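Local structure of regulatory protein YycH-like domain-containing protein (Eubacterium rectale, 5COZ) at residues Asn50-Thr55 / Val298-Leu303; Met216-Tyr221 / Gln240-Val245; Tyr221-Ser226 / Leu303-Phe308; Leu274-Ile279 / Pro319-Tyr324. The protein is of unknown function but carries a YycH-like domain and a predicted lipoprotein signal, consistent with a membrane-tethered protein outside the cell. All coordinates share one frame; numbering follows the deposited sequence. Where two conformers were deposited one is given.

In the fold
Contacts 1, 3 and 4 meet on the mixed sheet. Contacts 1 and 3 both use strand 295-311 and share Leu303; their centres are about 10 Å apart. Contact 4 sets helix 276-288 against the neighbouring strand 314-330, its centre about 8 Å from that of contact 1. Contact 2 belongs to the antiparallel sheet. Its centre is about 9 Å from that of contact 3, and the side-chain amide of Asn242 joins the two by binding Tyr225 O. Contacts 2 and 4 do not touch; their nearest atoms are about 7 Å apart. No active site is known. The bound sodium ion, at Gln208 and Asp210, involves residues of none of the four contacts.

Contact 1 of 4, residues Asn50-Thr55 / Val298-Leu303; sequences NIWDAT and VSEISL
Trp52 sets the edge of its indole against Ser302 and Leu303. Here strand 43-50 ends beside strand 295-311 in a parallel pairing of the mixed sheet. The chain then leaves through a type II' beta turn from Ile51 to Ala54. Trp52 holds the second position of this turn with a positive phi of 58°, a place that glycine takes more easily. NE1 of Trp52 gives a hydrogen bond of 3.0 Å to Ser302 OG, which lies in the ring plane. Glu304 OE2 binds the same hydroxyl, which fixes its position from a second direction. Leu303 O also sits at this ring edge, 3.1 Å from Trp52 CD1. One face of the indole rests on Asn50 CB, offset toward the rim.

Asn50 carries the backbone pairing. Its N binds Ile301 O at 2.8 Å, and its O accepts from Leu303 N at 2.9 Å. Ser302 CA adds a C-H contact to that O. Beyond the turn, Ala54 CB packs on Leu303 CD2 at 4.0 Å.

Ser299 and Glu300 form a classic beta bulge opposite Tyr324. The Glu300 chain is extended, with CD anti to CA (chi2 180°), and carries its carboxylate to the Asn50 amide, the two planes steeply turned against each other. Arg227 forms a salt bridge with Glu300 OE2, and Lys186 binds Asn50 OD1. Asn50 ND2 meets Glu300 OE2 at 2.7 Å, with the oxygen in the amide plane but the nitrogen 69° out of the carboxylate plane.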
# COMPACT_ATOMS: atom_id res chain seq x y z
N ASN A 50 -6.02 3.96 -11.33
CA ASN A 50 -5.05 4.80 -10.60
C ASN A 50 -3.82 5.08 -11.41
O ASN A 50 -3.00 4.18 -11.68
CB ASN A 50 -4.63 4.11 -9.31
CG ASN A 50 -5.63 4.25 -8.20
OD1 ASN A 50 -6.18 5.34 -8.00
ND2 ASN A 50 -5.80 3.19 -7.39
N ILE A 51 -3.69 6.36 -11.85
CA ILE A 51 -2.47 6.80 -12.54
C ILE A 51 -1.73 7.81 -11.64
O ILE A 51 -0.71 8.36 -12.03
CB ILE A 51 -2.68 7.28 -14.01
CG1 ILE A 51 -3.73 8.41 -14.14
CG2 ILE A 51 -3.08 6.07 -14.85
CD1 ILE A 51 -3.19 9.81 -13.85
N TRP A 52 -2.29 8.06 -10.44
CA TRP A 52 -1.60 8.79 -9.37
C TRP A 52 -1.20 10.18 -9.88
O TRP A 52 -2.05 10.85 -10.47
CB TRP A 52 -0.42 7.94 -8.85
CG TRP A 52 -0.86 6.54 -8.49
CD1 TRP A 52 -0.71 5.41 -9.24
CD2 TRP A 52 -1.53 6.13 -7.28
NE1 TRP A 52 -1.24 4.31 -8.58
CE2 TRP A 52 -1.76 4.74 -7.38
CE3 TRP A 52 -2.03 6.83 -6.17
CZ2 TRP A 52 -2.42 4.02 -6.37
CZ3 TRP A 52 -2.66 6.11 -5.16
CH2 TRP A 52 -2.89 4.73 -5.28
N ASP A 53 0.06 10.60 -9.68
CA ASP A 53 0.47 11.93 -10.10
C ASP A 53 1.32 11.90 -11.37
O ASP A 53 2.04 12.86 -11.66
CB ASP A 53 1.22 12.62 -8.94
CG ASP A 53 0.37 12.76 -7.68
OD1 ASP A 53 -0.87 12.84 -7.80
OD2 ASP A 53 0.94 12.78 -6.59
N ALA A 54 1.17 10.83 -12.19
CA ALA A 54 1.91 10.76 -13.45
C ALA A 54 1.48 11.89 -14.38
O ALA A 54 0.28 12.17 -14.48
CB ALA A 54 1.63 9.42 -14.12
N THR A 55 2.45 12.57 -15.02
CA THR A 55 2.10 13.72 -15.85
C THR A 55 1.96 13.37 -17.32
O THR A 55 1.48 14.19 -18.10
CB THR A 55 3.14 14.84 -15.69
OG1 THR A 55 4.41 14.34 -16.06
CG2 THR A 55 3.19 15.40 -14.27
N VAL A 298 -12.84 -7.60 -11.42
CA VAL A 298 -11.64 -6.74 -11.49
C VAL A 298 -11.92 -5.51 -10.63
O VAL A 298 -12.96 -4.87 -10.82
CB VAL A 298 -11.31 -6.37 -12.96
CG1 VAL A 298 -10.17 -5.33 -13.01
CG2 VAL A 298 -10.94 -7.62 -13.75
N SER A 299 -11.01 -5.18 -9.69
CA SER A 299 -11.25 -4.10 -8.74
C SER A 299 -10.35 -2.87 -8.90
O SER A 299 -10.71 -1.80 -8.40
CB SER A 299 -11.10 -4.64 -7.31
OG SER A 299 -9.73 -4.87 -7.00
N GLU A 300 -9.16 -3.02 -9.51
CA GLU A 300 -8.28 -1.87 -9.65
C GLU A 300 -7.27 -2.09 -10.77
O GLU A 300 -6.74 -3.21 -10.92
CB GLU A 300 -7.54 -1.62 -8.32
CG GLU A 300 -6.59 -0.45 -8.36
CD GLU A 300 -5.83 -0.14 -7.09
OE1 GLU A 300 -6.22 -0.62 -6.00
OE2 GLU A 300 -4.87 0.64 -7.20
N ILE A 301 -6.98 -1.02 -11.53
CA ILE A 301 -5.91 -1.02 -12.51
C ILE A 301 -5.02 0.14 -12.09
O ILE A 301 -5.51 1.27 -11.96
CB ILE A 301 -6.39 -0.91 -13.96
CG1 ILE A 301 -7.36 -2.04 -14.29
CG2 ILE A 301 -5.18 -0.87 -14.93
CD1 ILE A 301 -8.09 -1.79 -15.69
N SER A 302 -3.73 -0.11 -11.87
CA SER A 302 -2.85 0.88 -11.26
C SER A 302 -1.49 0.91 -11.92
O SER A 302 -0.88 -0.13 -12.14
CB SER A 302 -2.68 0.51 -9.78
OG SER A 302 -1.81 1.38 -9.08
N LEU A 303 -0.98 2.13 -12.18
CA LEU A 303 0.36 2.36 -12.70
C LEU A 303 1.30 2.48 -11.51
O LEU A 303 1.07 3.34 -10.66
CB LEU A 303 0.39 3.64 -13.56
CG LEU A 303 1.75 4.11 -14.01
CD1 LEU A 303 2.43 3.04 -14.92
CD2 LEU A 303 1.60 5.46 -14.77

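Contact 2 of 4, residues Met216-Tyr221 / Gln240-Val245; sequences MFPDVY and QENHLV
Asn242 turns its side-chain amide to Pro218. ND2 of Asn242 gives a hydrogen bond of 2.9 Å to Pro218 O, on a lone pair in the carbonyl plane. CG of Asn242 is anti to its backbone N (chi1 176°), which puts it on the Pro218 side, 3.7 Å from Pro218 CD. OD1 of Asn242 lies 3.3 Å from the same CD. ND2 also binds Tyr225 O, so one amide ties two carbonyls. An alanine here would probably deprive Pro218 O and Tyr225 O of this shared donor and leave a gap beside the proline ring.

The edge of the Phe217 ring meets Asn242 O in its plane, with CD1 at 3.3 Å. Next to it, Met216, present as selenomethionine, and Leu244 form an antiparallel hydrogen-bonded pair. Met216 N binds Leu244 O and Leu244 N binds Met216 O, both at 2.8 Å. Helix 165-178 covers both side chains.

An inverse gamma turn centred on Asn242 leads into strand 244-249. Further out, Arg227 makes a cation-pi contact with Phe217. The Asn242 carbonyl is buried and has no hydrogen-bond partner, so the weakly positive ring edge is likely to offer it only partial compensation.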
# COMPACT_ATOMS: atom_id res chain seq x y z
N MSE A 216 -0.73 6.13 2.75
CA MSE A 216 -0.11 7.05 1.79
C MSE A 216 0.92 6.26 1.02
O MSE A 216 1.38 5.23 1.48
CB MSE A 216 0.50 8.25 2.47
CG MSE A 216 -0.46 8.81 3.48
SE MSE A 216 0.27 10.27 4.43
CE MSE A 216 -0.29 11.44 3.39
N PHE A 217 1.22 6.72 -0.21
CA PHE A 217 2.05 5.93 -1.08
C PHE A 217 3.32 6.64 -1.51
O PHE A 217 3.29 7.48 -2.40
CB PHE A 217 1.21 5.50 -2.30
CG PHE A 217 -0.08 4.83 -1.89
CD1 PHE A 217 -0.07 3.56 -1.32
CD2 PHE A 217 -1.30 5.51 -1.95
CE1 PHE A 217 -1.25 2.96 -0.87
CE2 PHE A 217 -2.48 4.91 -1.51
CZ PHE A 217 -2.46 3.63 -0.98
N PRO A 218 4.46 6.29 -0.88
CA PRO A 218 5.76 6.88 -1.28
C PRO A 218 5.96 6.74 -2.78
O PRO A 218 5.69 5.67 -3.36
CB PRO A 218 6.77 6.04 -0.50
CG PRO A 218 6.00 5.71 0.78
CD PRO A 218 4.61 5.37 0.27
N ASP A 219 6.40 7.83 -3.43
CA ASP A 219 6.49 7.80 -4.86
C ASP A 219 7.72 8.51 -5.39
O ASP A 219 8.48 9.11 -4.64
CB ASP A 219 5.21 8.47 -5.45
CG ASP A 219 5.02 9.97 -5.26
OD1 ASP A 219 5.63 10.54 -4.33
OD2 ASP A 219 4.22 10.55 -6.03
N VAL A 220 7.91 8.42 -6.72
CA VAL A 220 8.98 9.13 -7.42
C VAL A 220 8.40 9.40 -8.81
O VAL A 220 7.67 8.55 -9.34
CB VAL A 220 10.33 8.35 -7.37
CG1 VAL A 220 10.28 7.03 -8.12
CG2 VAL A 220 11.48 9.23 -7.87
N TYR A 221 8.61 10.61 -9.35
CA TYR A 221 8.02 11.01 -10.64
C TYR A 221 6.50 10.81 -10.64
O TYR A 221 5.89 10.51 -11.68
CB TYR A 221 8.71 10.32 -11.83
CG TYR A 221 10.17 10.71 -11.89
CD1 TYR A 221 10.55 12.01 -12.20
CD2 TYR A 221 11.17 9.78 -11.59
CE1 TYR A 221 11.89 12.40 -12.17
CE2 TYR A 221 12.51 10.15 -11.60
CZ TYR A 221 12.86 11.45 -11.89
OH TYR A 221 14.18 11.81 -11.86
N GLN A 240 7.57 -5.82 -0.31
CA GLN A 240 6.34 -5.68 0.46
C GLN A 240 5.53 -4.54 -0.10
O GLN A 240 6.04 -3.72 -0.87
CB GLN A 240 6.62 -5.46 1.94
CG GLN A 240 7.29 -4.16 2.22
CD GLN A 240 7.91 -4.19 3.60
OE1 GLN A 240 9.01 -4.71 3.79
NE2 GLN A 240 7.22 -3.59 4.56
N GLU A 241 4.27 -4.48 0.34
CA GLU A 241 3.37 -3.45 -0.15
C GLU A 241 3.83 -2.08 0.28
O GLU A 241 4.11 -1.82 1.47
CB GLU A 241 1.96 -3.70 0.36
CG GLU A 241 1.36 -5.01 -0.15
CD GLU A 241 0.18 -5.49 0.68
OE1 GLU A 241 -0.93 -4.98 0.47
OE2 GLU A 241 0.41 -6.28 1.62
N ASN A 242 3.95 -1.19 -0.70
CA ASN A 242 4.39 0.17 -0.44
C ASN A 242 3.26 1.02 0.13
O ASN A 242 2.52 1.66 -0.64
CB ASN A 242 4.91 0.81 -1.72
CG ASN A 242 5.29 2.23 -1.54
OD1 ASN A 242 6.03 2.58 -0.62
ND2 ASN A 242 4.81 3.09 -2.44
N HIS A 243 3.12 1.05 1.45
CA HIS A 243 2.18 1.97 2.07
C HIS A 243 2.79 2.50 3.35
O HIS A 243 3.33 1.75 4.16
CB HIS A 243 0.74 1.39 2.32
CG HIS A 243 0.70 -0.01 2.87
ND1 HIS A 243 -0.04 -1.00 2.24
CD2 HIS A 243 1.24 -0.54 3.99
CE1 HIS A 243 0.09 -2.09 2.98
NE2 HIS A 243 0.83 -1.86 4.05
N LEU A 244 2.72 3.82 3.46
CA LEU A 244 3.08 4.55 4.69
C LEU A 244 1.75 4.62 5.47
O LEU A 244 0.75 5.20 4.98
CB LEU A 244 3.60 5.95 4.31
CG LEU A 244 3.74 6.97 5.46
CD1 LEU A 244 4.78 6.54 6.48
CD2 LEU A 244 4.11 8.41 4.90
N VAL A 245 1.70 3.93 6.65
CA VAL A 245 0.47 3.83 7.43
C VAL A 245 0.48 4.87 8.54
O VAL A 245 1.42 4.88 9.33
CB VAL A 245 0.28 2.41 7.98
CG1 VAL A 245 -1.08 2.30 8.68
CG2 VAL A 245 0.36 1.36 6.86

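Contact 3 of 4, residues Tyr221-Ser226 / Leu303-Phe308; sequences YGIPYS and LEYMLF
Tyr305 O is met by two groups of the other segment. Ser226 N gives it a hydrogen bond of 2.8 Å from 40° above the carbonyl plane, and Tyr225 CA adds a C-H contact at 3.3 Å. Tyr305 N binds Pro224 O at 2.8 Å. These bonds make a single bridge between Tyr225 and Tyr305, which joins the antiparallel sheet, just after its short strand 223-224, to strand 295-311 of the mixed sheet. The segments run 71° apart, so the pairing goes no further.

Ile223 packs on strand 295-311 at three places. Its CB comes obliquely to the Tyr305 ring, 3.6 Å from CD2. Its CG2 approaches the peptide between Glu304 and Tyr305, and its CD1 touches Leu303 CD2 at 3.9 Å. Tyr305 OH binds Lys60 O and lies near Tyr221 CD2 and CB.

The extended chain of Glu304 takes its carboxylate beside the Ser226 backbone, where OE1 lies 3.3 Å from Ser226 CA. Ser226 OG is bound by Cys228 N. Glu304 OE2 is gripped by Ser302 OG, Tyr324 OH and Arg227, the last a salt bridge. Arg227 also pairs with Glu300, so it would probably offset the two carboxylate charges only in part.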
# COMPACT_ATOMS: atom_id res chain seq x y z
N TYR A 221 8.61 10.61 -9.35
CA TYR A 221 8.02 11.01 -10.64
C TYR A 221 6.50 10.81 -10.64
O TYR A 221 5.89 10.51 -11.68
CB TYR A 221 8.71 10.32 -11.83
CG TYR A 221 10.17 10.71 -11.89
CD1 TYR A 221 10.55 12.01 -12.20
CD2 TYR A 221 11.17 9.78 -11.59
CE1 TYR A 221 11.89 12.40 -12.17
CE2 TYR A 221 12.51 10.15 -11.60
CZ TYR A 221 12.86 11.45 -11.89
OH TYR A 221 14.18 11.81 -11.86
N GLY A 222 5.90 11.01 -9.47
CA GLY A 222 4.45 10.91 -9.32
C GLY A 222 3.85 9.52 -9.30
O GLY A 222 2.64 9.40 -9.21
N ILE A 223 4.70 8.49 -9.35
CA ILE A 223 4.25 7.10 -9.46
C ILE A 223 4.68 6.37 -8.20
O ILE A 223 5.86 6.43 -7.83
CB ILE A 223 4.82 6.47 -10.75
CG1 ILE A 223 4.24 7.22 -11.97
CG2 ILE A 223 4.48 4.96 -10.80
CD1 ILE A 223 4.92 6.83 -13.31
N PRO A 224 3.74 5.68 -7.53
CA PRO A 224 4.11 5.01 -6.28
C PRO A 224 4.91 3.75 -6.49
O PRO A 224 4.68 3.02 -7.48
CB PRO A 224 2.75 4.68 -5.64
CG PRO A 224 1.84 4.43 -6.83
CD PRO A 224 2.32 5.48 -7.87
N TYR A 225 5.79 3.43 -5.54
CA TYR A 225 6.39 2.10 -5.57
C TYR A 225 5.29 1.07 -5.40
O TYR A 225 4.22 1.34 -4.82
CB TYR A 225 7.47 1.91 -4.48
CG TYR A 225 8.42 3.05 -4.34
CD1 TYR A 225 9.32 3.36 -5.36
CD2 TYR A 225 8.47 3.80 -3.17
CE1 TYR A 225 10.19 4.45 -5.25
CE2 TYR A 225 9.33 4.88 -3.04
CZ TYR A 225 10.16 5.22 -4.10
OH TYR A 225 11.04 6.25 -3.93
N SER A 226 5.54 -0.11 -5.93
CA SER A 226 4.58 -1.18 -6.03
C SER A 226 3.82 -1.49 -4.73
O SER A 226 4.43 -1.61 -3.65
CB SER A 226 5.30 -2.42 -6.53
OG SER A 226 4.49 -3.58 -6.42
N LEU A 303 -0.98 2.13 -12.18
CA LEU A 303 0.36 2.36 -12.70
C LEU A 303 1.30 2.48 -11.51
O LEU A 303 1.07 3.34 -10.66
CB LEU A 303 0.39 3.64 -13.56
CG LEU A 303 1.75 4.11 -14.01
CD1 LEU A 303 2.43 3.04 -14.92
CD2 LEU A 303 1.60 5.46 -14.77
N GLU A 304 2.30 1.61 -11.44
CA GLU A 304 3.18 1.59 -10.28
C GLU A 304 4.62 1.41 -10.71
O GLU A 304 4.89 1.00 -11.83
CB GLU A 304 2.78 0.47 -9.29
CG GLU A 304 1.30 0.56 -8.92
CD GLU A 304 0.80 -0.45 -7.91
OE1 GLU A 304 1.59 -1.33 -7.51
OE2 GLU A 304 -0.42 -0.43 -7.60
N TYR A 305 5.56 1.68 -9.79
CA TYR A 305 6.96 1.42 -10.03
C TYR A 305 7.37 0.17 -9.28
O TYR A 305 7.36 0.15 -8.04
CB TYR A 305 7.82 2.60 -9.54
CG TYR A 305 8.18 3.62 -10.59
CD1 TYR A 305 8.75 3.24 -11.80
CD2 TYR A 305 8.06 4.98 -10.33
CE1 TYR A 305 9.19 4.20 -12.73
CE2 TYR A 305 8.51 5.94 -11.24
CZ TYR A 305 9.08 5.54 -12.44
OH TYR A 305 9.53 6.49 -13.33
N MSE A 306 7.77 -0.86 -10.02
CA MSE A 306 8.22 -2.10 -9.39
C MSE A 306 9.73 -2.07 -9.24
O MSE A 306 10.43 -1.58 -10.14
CB MSE A 306 7.78 -3.32 -10.19
CG MSE A 306 8.17 -4.62 -9.50
SE MSE A 306 7.21 -6.13 -10.22
CE MSE A 306 5.57 -5.89 -9.27
N LEU A 307 10.21 -2.57 -8.10
CA LEU A 307 11.63 -2.70 -7.86
C LEU A 307 12.10 -4.11 -8.08
O LEU A 307 11.45 -5.07 -7.64
CB LEU A 307 11.99 -2.29 -6.47
CG LEU A 307 11.73 -0.84 -6.11
CD1 LEU A 307 12.49 -0.54 -4.99
CD2 LEU A 307 12.26 0.11 -7.15
N PHE A 308 13.25 -4.23 -8.77
CA PHE A 308 13.85 -5.53 -9.05
C PHE A 308 15.24 -5.53 -8.48
O PHE A 308 16.07 -4.68 -8.88
CB PHE A 308 13.86 -5.80 -10.57
CG PHE A 308 12.50 -5.80 -11.21
CD1 PHE A 308 11.72 -6.96 -11.25
CD2 PHE A 308 11.95 -4.62 -11.72
CE1 PHE A 308 10.47 -6.96 -11.84
CE2 PHE A 308 10.69 -4.63 -12.31
CZ PHE A 308 9.97 -5.80 -12.39

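Contact 4 of 4, residues Leu274-Ile279 / Pro319-Tyr324; sequences LHPSSI and PVWVVY
Trp321 is the first residue of strand segment 319-324 to touch segment 274-279, and it does so with much of its indole. NE1 of Trp321 gives a hydrogen bond of 2.9 Å to Leu274 O. The bond is bent, with an angle of 134° at the hydrogen, and the oxygen is tilted from the ring plane. Pro276 lies over one face of the six-membered ring, a CH-pi contact with CB 4.0 Å from its centroid. Ile279 approaches the five-membered ring obliquely, its CG1 3.5 Å from Trp321 CD1. CG of Trp321, anti to its carbonyl carbon (chi1 -77°), lies 3.7 Å from Ile279 CG1. Ile51 and Leu303 also touch the Trp321 side chain. An alanine in place of Trp321 would probably leave Leu274 O without its indole donor, open a gap under Pro276 and strip Ile279 CG1 of its ring packing.

Two residues on, Val323 points the same way. Its CG2 meets Ile279 CG2 at 3.9 Å.

The contact thus sets the first turn of helix 276-288 against the mixed sheet. It is mainly apolar, and its one polar bond satisfies the indole nitrogen where the loop enters the helix.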
# COMPACT_ATOMS: atom_id res chain seq x y z
N LEU A 274 2.12 1.76 -22.35
CA LEU A 274 0.84 1.44 -22.95
C LEU A 274 -0.29 2.14 -22.25
O LEU A 274 -0.24 2.31 -21.02
CB LEU A 274 0.61 -0.08 -22.83
CG LEU A 274 1.47 -0.96 -23.73
CD1 LEU A 274 1.32 -2.42 -23.34
CD2 LEU A 274 1.10 -0.75 -25.21
N HIS A 275 -1.35 2.46 -22.99
CA HIS A 275 -2.58 2.95 -22.37
C HIS A 275 -3.19 1.78 -21.61
O HIS A 275 -3.01 0.62 -22.01
CB HIS A 275 -3.56 3.46 -23.42
CG HIS A 275 -3.09 4.66 -24.19
ND1 HIS A 275 -3.83 5.16 -25.24
CD2 HIS A 275 -1.98 5.43 -24.03
CE1 HIS A 275 -3.14 6.20 -25.72
NE2 HIS A 275 -2.05 6.43 -25.01
N PRO A 276 -3.98 2.04 -20.57
CA PRO A 276 -4.52 0.91 -19.79
C PRO A 276 -5.58 0.11 -20.56
O PRO A 276 -5.87 -1.03 -20.17
CB PRO A 276 -5.06 1.57 -18.52
CG PRO A 276 -5.32 3.03 -18.90
CD PRO A 276 -4.25 3.35 -19.92
N SER A 277 -6.11 0.65 -21.67
CA SER A 277 -7.03 -0.13 -22.51
C SER A 277 -6.35 -1.42 -22.98
O SER A 277 -6.99 -2.48 -23.00
CB SER A 277 -7.46 0.68 -23.73
OG SER A 277 -6.33 1.26 -24.37
N SER A 278 -5.07 -1.32 -23.38
CA SER A 278 -4.29 -2.45 -23.90
C SER A 278 -4.12 -3.50 -22.81
O SER A 278 -4.27 -4.69 -23.07
CB SER A 278 -2.93 -1.98 -24.40
OG SER A 278 -3.09 -1.00 -25.42
N ILE A 279 -3.89 -3.05 -21.58
CA ILE A 279 -3.72 -3.94 -20.43
C ILE A 279 -5.04 -4.60 -20.08
O ILE A 279 -5.07 -5.83 -19.89
CB ILE A 279 -3.15 -3.15 -19.25
CG1 ILE A 279 -1.81 -2.50 -19.62
CG2 ILE A 279 -3.06 -4.03 -17.97
CD1 ILE A 279 -0.70 -3.48 -20.07
N PRO A 319 8.36 0.84 -14.64
CA PRO A 319 6.91 0.96 -14.48
C PRO A 319 6.19 -0.32 -14.87
O PRO A 319 6.57 -1.01 -15.84
CB PRO A 319 6.53 2.09 -15.46
CG PRO A 319 7.59 1.98 -16.56
CD PRO A 319 8.85 1.61 -15.81
N VAL A 320 5.13 -0.59 -14.13
CA VAL A 320 4.26 -1.73 -14.38
C VAL A 320 2.81 -1.27 -14.30
O VAL A 320 2.48 -0.31 -13.60
CB VAL A 320 4.50 -2.91 -13.36
CG1 VAL A 320 5.89 -3.50 -13.55
CG2 VAL A 320 4.29 -2.49 -11.89
N TRP A 321 1.93 -2.00 -15.01
CA TRP A 321 0.49 -1.90 -14.82
C TRP A 321 0.06 -3.10 -13.99
O TRP A 321 0.37 -4.24 -14.37
CB TRP A 321 -0.25 -1.91 -16.16
CG TRP A 321 -0.21 -0.62 -16.91
CD1 TRP A 321 0.45 -0.38 -18.08
CD2 TRP A 321 -0.96 0.56 -16.62
NE1 TRP A 321 0.18 0.91 -18.52
CE2 TRP A 321 -0.70 1.49 -17.66
CE3 TRP A 321 -1.82 0.93 -15.57
CZ2 TRP A 321 -1.29 2.77 -17.69
CZ3 TRP A 321 -2.41 2.20 -15.60
CH2 TRP A 321 -2.14 3.10 -16.65
N VAL A 322 -0.57 -2.85 -12.83
CA VAL A 322 -1.03 -3.91 -11.95
C VAL A 322 -2.53 -3.99 -12.06
O VAL A 322 -3.20 -2.95 -11.98
CB VAL A 322 -0.60 -3.68 -10.47
CG1 VAL A 322 -0.96 -4.92 -9.64
CG2 VAL A 322 0.90 -3.40 -10.38
N VAL A 323 -3.08 -5.20 -12.21
CA VAL A 323 -4.51 -5.42 -12.19
C VAL A 323 -4.83 -6.23 -10.94
O VAL A 323 -4.37 -7.35 -10.79
CB VAL A 323 -5.05 -6.13 -13.46
CG1 VAL A 323 -6.57 -6.33 -13.39
CG2 VAL A 323 -4.67 -5.34 -14.70
N TYR A 324 -5.64 -5.64 -10.05
CA TYR A 324 -6.08 -6.30 -8.83
C TYR A 324 -7.47 -6.82 -9.09
O TYR A 324 -8.30 -6.08 -9.65
CB TYR A 324 -6.08 -5.32 -7.65
CG TYR A 324 -4.72 -4.71 -7.38
CD1 TYR A 324 -4.35 -3.50 -7.97
CD2 TYR A 324 -3.85 -5.27 -6.45
CE1 TYR A 324 -3.13 -2.88 -7.67
CE2 TYR A 324 -2.63 -4.67 -6.14
CZ TYR A 324 -2.29 -3.46 -6.72
OH TYR A 324 -1.07 -2.88 -6.45